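Local coordinates for Mll8193 protein (Mesorhizobium loti, PDB 3FH1), which is of unknown function but belongs to the SnoaL-like family of the NTF2 clan, whose cone-shaped fold often encloses a ligand-binding or catalytic pocket, at residues 80-85 with 98-103. Residues are numbered along the deposited sequence; the frame is centred on the assembly and turned at random. Where two conformers were deposited one is given.
Sequences RFDLEE and RYWMAD
The indole NE1 of W100 donates to OD2 of D82 at 2.8 Å with an N-H...O angle of 161°. The oxygen lies near the ring plane, whereas the indole N-H approaches from well above the carboxylate plane. In the conformer of R80 described here the guanidinium lies flat on one face of the same indole, planes 13° apart, with CZ 3.5 Å from the centroid of the five-membered ring of W100 and nearly on its normal, a cation-pi stack. The R80 chain, extended from CG to NE, runs alongside the indole; NH2 lies over that face, 3.2 Å from W100 CE2. R80 NE and D82 OD1 make only a long salt bridge, so the hydrogen bond to W100 is the firmer tie of D82. An alanine in place of W100 would probably leave the R80 guanidinium, in this conformer, without its stacking surface and D82 OD2 without its indole donor. On the other face of the sheet, F81 and Y99 form the non-hydrogen-bonded pair, their ring planes inclined at 41°, with Y99 CD1 3.4 Å from F81 CZ and offset toward the rim of the phenylalanine. The F81 side chain also lies about 4 Å from a bound unknown ligand and meets W97 edge-to-face. Backbone pairing sets this alternation: R80 with W100 and D82 with R98 exchange two hydrogen bonds each, including W100 N to R80 O at 2.9 Å. Farther along, R98 makes a salt bridge through NH2 to D56 of the second subunit, while E84 forms salt bridges with R108 and R96. Beyond this paired region, E84 and E85 both face R96 in a classic beta bulge, within the antiparallel hairpin of strands 80-89 and 92-100 that forms part of the curved sheet of the NTF2-like fold.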
loop_
_atom_site.group_PDB
_atom_site.type_symbol
_atom_site.label_atom_id
_atom_site.label_comp_id
_atom_site.label_asym_id
_atom_site.label_seq_id
_atom_site.Cartn_x
_atom_site.Cartn_y
_atom_site.Cartn_z
ATOM N N ARG A 80 -4.312 14.428 13.277
ATOM C CA ARG A 80 -4.560 14.864 11.909
ATOM C C ARG A 80 -3.806 13.967 10.930
ATOM O O ARG A 80 -3.004 13.119 11.326
ATOM C CB ARG A 80 -4.115 16.321 11.706
ATOM C CG ARG A 80 -2.604 16.521 11.475
ATOM C CD ARG A 80 -2.218 17.996 11.389
ATOM N NE ARG A 80 -0.783 18.175 11.161
ATOM C CZ ARG A 80 0.145 18.270 12.122
ATOM N NH1 ARG A 80 -0.185 18.205 13.410
ATOM N NH2 ARG A 80 1.423 18.426 11.789
ATOM N N PHE A 81 -4.094 14.158 9.655
ATOM C CA PHE A 81 -3.370 13.482 8.584
ATOM C C PHE A 81 -2.842 14.483 7.577
ATOM O O PHE A 81 -3.545 15.435 7.225
ATOM C CB PHE A 81 -4.269 12.517 7.787
ATOM C CG PHE A 81 -4.728 11.302 8.547
ATOM C CD1 PHE A 81 -5.852 11.338 9.355
ATOM C CD2 PHE A 81 -4.080 10.097 8.405
ATOM C CE1 PHE A 81 -6.273 10.176 10.050
ATOM C CE2 PHE A 81 -4.505 8.967 9.087
ATOM C CZ PHE A 81 -5.629 9.034 9.908
ATOM N N ASP A 82 -1.610 14.261 7.106
ATOM C CA ASP A 82 -1.116 14.903 5.909
ATOM C C ASP A 82 -1.208 13.871 4.794
ATOM O O ASP A 82 -0.836 12.713 4.957
ATOM C CB ASP A 82 0.337 15.301 6.032
ATOM C CG ASP A 82 0.595 16.336 7.090
ATOM O OD1 ASP A 82 -0.297 17.161 7.336
ATOM O OD2 ASP A 82 1.695 16.318 7.664
ATOM N N LEU A 83 -1.740 14.289 3.663
ATOM C CA LEU A 83 -1.816 13.452 2.477
ATOM C C LEU A 83 -0.513 13.573 1.705
ATOM O O LEU A 83 -0.091 14.678 1.312
ATOM C CB LEU A 83 -2.955 13.893 1.579
ATOM C CG LEU A 83 -4.334 13.691 2.215
ATOM C CD1 LEU A 83 -5.423 14.367 1.402
ATOM C CD2 LEU A 83 -4.627 12.177 2.339
ATOM N N GLU A 84 0.103 12.429 1.445
ATOM C CA GLU A 84 1.312 12.375 0.645
ATOM C C GLU A 84 0.981 12.210 -0.837
ATOM O O GLU A 84 1.513 12.941 -1.684
ATOM C CB GLU A 84 2.264 11.274 1.109
ATOM C CG GLU A 84 2.822 11.509 2.472
ATOM C CD GLU A 84 3.777 10.382 2.915
ATOM O OE1 GLU A 84 3.821 9.329 2.234
ATOM O OE2 GLU A 84 4.463 10.564 3.932
ATOM N N GLU A 85 0.120 11.257 -1.160
ATOM C CA GLU A 85 -0.240 11.004 -2.547
ATOM C C GLU A 85 -1.462 10.139 -2.609
ATOM O O GLU A 85 -1.518 9.114 -1.927
ATOM C CB GLU A 85 0.869 10.271 -3.307
ATOM C CG GLU A 85 0.586 10.145 -4.817
ATOM C CD GLU A 85 1.537 9.153 -5.474
ATOM O OE1 GLU A 85 1.710 8.040 -4.949
ATOM O OE2 GLU A 85 2.000 9.470 -6.535
ATOM N N ARG A 98 0.655 10.670 6.292
ATOM C CA ARG A 98 1.361 10.776 7.553
ATOM C C ARG A 98 0.316 11.129 8.611
ATOM O O ARG A 98 -0.425 12.117 8.463
ATOM C CB ARG A 98 2.443 11.843 7.509
ATOM C CG ARG A 98 3.107 11.993 8.866
ATOM C CD ARG A 98 4.222 12.999 8.868
ATOM N NE ARG A 98 5.285 12.771 7.895
ATOM C CZ ARG A 98 6.380 12.081 8.183
ATOM N NH1 ARG A 98 6.540 11.544 9.387
ATOM N NH2 ARG A 98 7.333 11.943 7.279
ATOM N N TYR A 99 0.227 10.282 9.627
ATOM C CA TYR A 99 -0.714 10.479 10.746
ATOM C C TYR A 99 0.029 11.101 11.914
ATOM O O TYR A 99 1.081 10.594 12.338
ATOM C CB TYR A 99 -1.288 9.110 11.148
ATOM C CG TYR A 99 -2.210 9.149 12.342
ATOM C CD1 TYR A 99 -3.370 9.855 12.298
ATOM C CD2 TYR A 99 -1.927 8.412 13.504
ATOM C CE1 TYR A 99 -4.244 9.884 13.366
ATOM C CE2 TYR A 99 -2.793 8.445 14.613
ATOM C CZ TYR A 99 -3.965 9.173 14.525
ATOM O OH TYR A 99 -4.870 9.227 15.582
ATOM N N TRP A 100 -0.553 12.178 12.457
ATOM C CA TRP A 100 -0.010 12.889 13.600
ATOM C C TRP A 100 -0.864 12.574 14.799
ATOM O O TRP A 100 -2.077 12.743 14.775
ATOM C CB TRP A 100 0.007 14.397 13.363
ATOM C CG TRP A 100 0.900 14.812 12.275
ATOM C CD1 TRP A 100 0.605 14.901 10.938
ATOM C CD2 TRP A 100 2.244 15.252 12.416
ATOM N NE1 TRP A 100 1.697 15.349 10.254
ATOM C CE2 TRP A 100 2.719 15.566 11.134
ATOM C CE3 TRP A 100 3.102 15.388 13.506
ATOM C CZ2 TRP A 100 4.012 16.034 10.908
ATOM C CZ3 TRP A 100 4.384 15.837 13.274
ATOM C CH2 TRP A 100 4.817 16.174 11.983
HETATM N N MSE A 101 -0.195 12.111 15.850
HETATM C CA MSE A 101 -0.834 11.668 17.081
HETATM C C MSE A 101 -0.865 12.786 18.112
HETATM O O MSE A 101 -0.111 13.749 18.020
HETATM C CB MSE A 101 -0.079 10.469 17.622
HETATM C CG MSE A 101 -0.377 9.205 16.878
HETATM SE SE MSE A 101 1.069 7.918 17.095
HETATM C CE MSE A 101 2.057 8.468 15.701
ATOM N N ALA A 102 -1.761 12.652 19.084
ATOM C CA ALA A 102 -1.927 13.668 20.128
ATOM C C ALA A 102 -0.653 13.927 20.912
ATOM O O ALA A 102 -0.459 15.035 21.385
ATOM C CB ALA A 102 -3.076 13.303 21.060
ATOM N N ASP A 103 0.223 12.924 21.026
ATOM C CA ASP A 103 1.498 13.098 21.733
ATOM C C ASP A 103 2.556 13.777 20.898
ATOM O O ASP A 103 3.692 13.882 21.332
ATOM C CB ASP A 103 2.057 11.764 22.223
ATOM C CG ASP A 103 2.466 10.839 21.092
ATOM O OD1 ASP A 103 2.502 11.262 19.908
ATOM O OD2 ASP A 103 2.759 9.674 21.404
#